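Local coordinates for protein nitroreductase (PDB 3PXV) that binds flavin mononucleotide and probably acts as an FMN-dependent oxidoreductase of the nitroreductase type, at residues Ala11-Cys16 against Ala123-Gly128. Numbering follows the deposited sequence.
With FMN (flavin mononucleotide), chain F.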
loop_
_atom_site.group_PDB
_atom_site.type_symbol
_atom_site.label_atom_id
_atom_site.label_comp_id
_atom_site.label_asym_id
_atom_site.label_seq_id
_atom_site.Cartn_x
_atom_site.Cartn_y
_atom_site.Cartn_z
ATOM N N ALA B 11 10.141 -7.802 -7.725
ATOM C CA ALA B 11 9.899 -8.389 -9.038
ATOM C C ALA B 11 9.323 -9.797 -8.992
ATOM O O ALA B 11 8.485 -10.149 -9.835
ATOM C CB ALA B 11 11.180 -8.396 -9.901
ATOM N N GLU B 12 9.796 -10.605 -8.046
ATOM C CA GLU B 12 9.391 -12.004 -7.965
ATOM C C GLU B 12 8.116 -12.292 -7.170
ATOM O O GLU B 12 7.588 -13.389 -7.273
ATOM C CB GLU B 12 10.544 -12.840 -7.400
ATOM C CG GLU B 12 10.755 -12.717 -5.884
ATOM C CD GLU B 12 12.118 -13.244 -5.419
ATOM O OE1 GLU B 12 12.851 -13.852 -6.229
ATOM O OE2 GLU B 12 12.455 -13.023 -4.237
ATOM N N ARG B 13 7.634 -11.317 -6.392
ATOM C CA ARG B 13 6.457 -11.487 -5.578
ATOM C C ARG B 13 5.306 -11.773 -6.496
ATOM O O ARG B 13 5.096 -11.067 -7.452
ATOM C CB ARG B 13 6.150 -10.248 -4.779
ATOM C CG ARG B 13 4.847 -10.354 -3.930
ATOM C CD ARG B 13 4.009 -9.050 -3.952
ATOM N NE ARG B 13 3.802 -8.684 -5.348
ATOM C CZ ARG B 13 2.917 -9.240 -6.175
ATOM N NH1 ARG B 13 2.050 -10.159 -5.769
ATOM N NH2 ARG B 13 2.862 -8.823 -7.416
ATOM N N TYR B 14 4.549 -12.816 -6.187
ATOM C CA TYR B 14 3.445 -13.243 -7.031
ATOM C C TYR B 14 2.293 -13.664 -6.105
ATOM O O TYR B 14 2.515 -13.919 -4.910
ATOM C CB TYR B 14 3.895 -14.440 -7.908
ATOM C CG TYR B 14 4.088 -15.750 -7.134
ATOM C CD1 TYR B 14 5.283 -16.036 -6.494
ATOM C CD2 TYR B 14 3.062 -16.703 -7.059
ATOM C CE1 TYR B 14 5.460 -17.221 -5.773
ATOM C CE2 TYR B 14 3.229 -17.900 -6.345
ATOM C CZ TYR B 14 4.432 -18.149 -5.701
ATOM O OH TYR B 14 4.616 -19.321 -5.000
ATOM N N SER B 15 1.085 -13.758 -6.661
ATOM C CA SER B 15 -0.074 -14.190 -5.897
ATOM C C SER B 15 -0.188 -15.706 -5.892
ATOM O O SER B 15 -0.478 -16.316 -6.913
ATOM C CB SER B 15 -1.345 -13.577 -6.456
ATOM O OG SER B 15 -1.421 -12.209 -6.145
ATOM N N CYS B 16 0.042 -16.329 -4.754
ATOM C CA CYS B 16 -0.060 -17.787 -4.666
ATOM C C CYS B 16 -1.510 -18.228 -4.446
ATOM O O CYS B 16 -2.205 -17.677 -3.566
ATOM C CB CYS B 16 0.819 -18.308 -3.522
ATOM S SG CYS B 16 0.722 -20.063 -3.222
ATOM N N ALA B 123 7.780 -8.600 2.721
ATOM C CA ALA B 123 8.529 -9.257 3.811
ATOM C C ALA B 123 8.399 -10.787 3.719
ATOM O O ALA B 123 9.373 -11.507 3.847
ATOM C CB ALA B 123 8.093 -8.733 5.181
ATOM N N ALA B 124 7.197 -11.277 3.458
ATOM C CA ALA B 124 6.980 -12.717 3.367
ATOM C C ALA B 124 7.775 -13.302 2.202
ATOM O O ALA B 124 8.431 -14.357 2.320
ATOM C CB ALA B 124 5.503 -13.011 3.205
ATOM N N THR B 125 7.756 -12.593 1.080
ATOM C CA THR B 125 8.409 -13.086 -0.128
ATOM C C THR B 125 9.917 -13.171 0.073
ATOM O O THR B 125 10.526 -14.113 -0.416
ATOM C CB THR B 125 8.066 -12.231 -1.359
ATOM O OG1 THR B 125 6.654 -12.285 -1.600
ATOM C CG2 THR B 125 8.772 -12.744 -2.550
ATOM N N SER B 126 10.495 -12.198 0.788
ATOM C CA SER B 126 11.939 -12.182 1.076
ATOM C C SER B 126 12.322 -13.332 1.976
ATOM O O SER B 126 13.488 -13.733 1.997
ATOM C CB SER B 126 12.359 -10.904 1.806
ATOM O OG SER B 126 11.936 -10.929 3.165
ATOM N N LEU B 127 11.353 -13.813 2.762
ATOM C CA LEU B 127 11.576 -14.933 3.703
ATOM C C LEU B 127 11.223 -16.290 3.131
ATOM O O LEU B 127 11.258 -17.282 3.836
ATOM C CB LEU B 127 10.807 -14.701 5.015
ATOM C CG LEU B 127 11.336 -13.538 5.856
ATOM C CD1 LEU B 127 10.419 -13.194 7.039
ATOM C CD2 LEU B 127 12.722 -13.897 6.329
ATOM N N GLY B 128 10.912 -16.345 1.840
ATOM C CA GLY B 128 10.550 -17.608 1.203
ATOM C C GLY B 128 9.137 -18.062 1.543
ATOM O O GLY B 128 8.786 -19.220 1.287
HETATM N N1 FMN F . -6.629 -12.640 -5.518
HETATM C C2 FMN F . -7.509 -13.642 -5.156
HETATM O O2 FMN F . -7.435 -14.776 -5.624
HETATM N N3 FMN F . -8.497 -13.371 -4.250
HETATM C C4 FMN F . -8.643 -12.124 -3.694
HETATM O O4 FMN F . -9.553 -11.954 -2.897
HETATM C C4A FMN F . -7.753 -11.112 -4.059
HETATM N N5 FMN F . -7.848 -9.856 -3.531
HETATM C C5A FMN F . -6.824 -8.957 -3.694
HETATM C C6 FMN F . -6.816 -7.783 -2.936
HETATM C C7 FMN F . -5.793 -6.855 -3.072
HETATM C C7M FMN F . -5.826 -5.628 -2.243
HETATM C C8 FMN F . -4.775 -7.099 -3.980
HETATM C C8M FMN F . -3.653 -6.144 -4.172
HETATM C C9 FMN F . -4.773 -8.273 -4.740
HETATM C C9A FMN F . -5.809 -9.218 -4.600
HETATM N N10 FMN F . -5.850 -10.389 -5.339
HETATM C C10 FMN F . -6.739 -11.381 -4.978
HETATM C "C1'" FMN F . -4.607 -10.810 -6.066
HETATM C "C2'" FMN F . -4.577 -10.164 -7.440
HETATM O "O2'" FMN F . -5.445 -10.889 -8.289
HETATM C "C3'" FMN F . -3.142 -10.149 -7.959
HETATM O "O3'" FMN F . -2.310 -9.374 -7.122
HETATM C "C4'" FMN F . -3.096 -9.561 -9.359
HETATM O "O4'" FMN F . -3.832 -10.421 -10.175
HETATM C "C5'" FMN F . -1.671 -9.419 -9.893
HETATM O "O5'" FMN F . -1.024 -10.677 -9.884
HETATM P P FMN F . 0.276 -10.934 -8.978
HETATM O O1P FMN F . 0.584 -12.394 -9.068
HETATM O O2P FMN F . 0.047 -10.568 -7.499
HETATM O O3P FMN F . 1.348 -10.113 -9.613
HETATM O O HOH W 1 5.845 -14.290 -3.588
#
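Thr125, near the C-terminal end of helix 106-126, meets Glu12 and Arg13 where helix 5-12 gives way to the phosphate-binding loop of the FMN-dependent nitroreductase fold. The direct contact is van der Waals in kind and small. With OG1 beside the backbone N (chi1 -62°) and the methyl CG2 anti to it, Thr125 sets CG2 3.9 Å from Glu12 CG, the two chains lying alongside each other but running opposite ways, while Thr125 OG1 lies 3.5 Å from Arg13 CG. A branched, short threonine suits this place because its two arms serve different partners: OG1 also hydrogen-bonds to Ala121 O and Asn131 ND2. The polar link between the segments runs through a water, which donates to Thr125 OG1 and accepts from Tyr14 N.

Beyond its methylenes Arg13 bends away to the cofactor, where the flat guanidinium meets the phosphate edge-on, the phosphorus in its plane. Arg13 NH1 donates to FMN O2P at 2.7 Å and Arg13 NH2 to FMN O3P at 3.0 Å, so two nitrogens fix the group's rotation while matching charge. A methionine here would probably leave the phosphate oxygens O2P and O3P without these N-H donors and a positive mate. Serine, small and hydroxylated, fits close against the same anion: Ser15 N reaches FMN O1P at 2.8 Å, and Ser15 OG donates to FMN O2P at 2.6 Å.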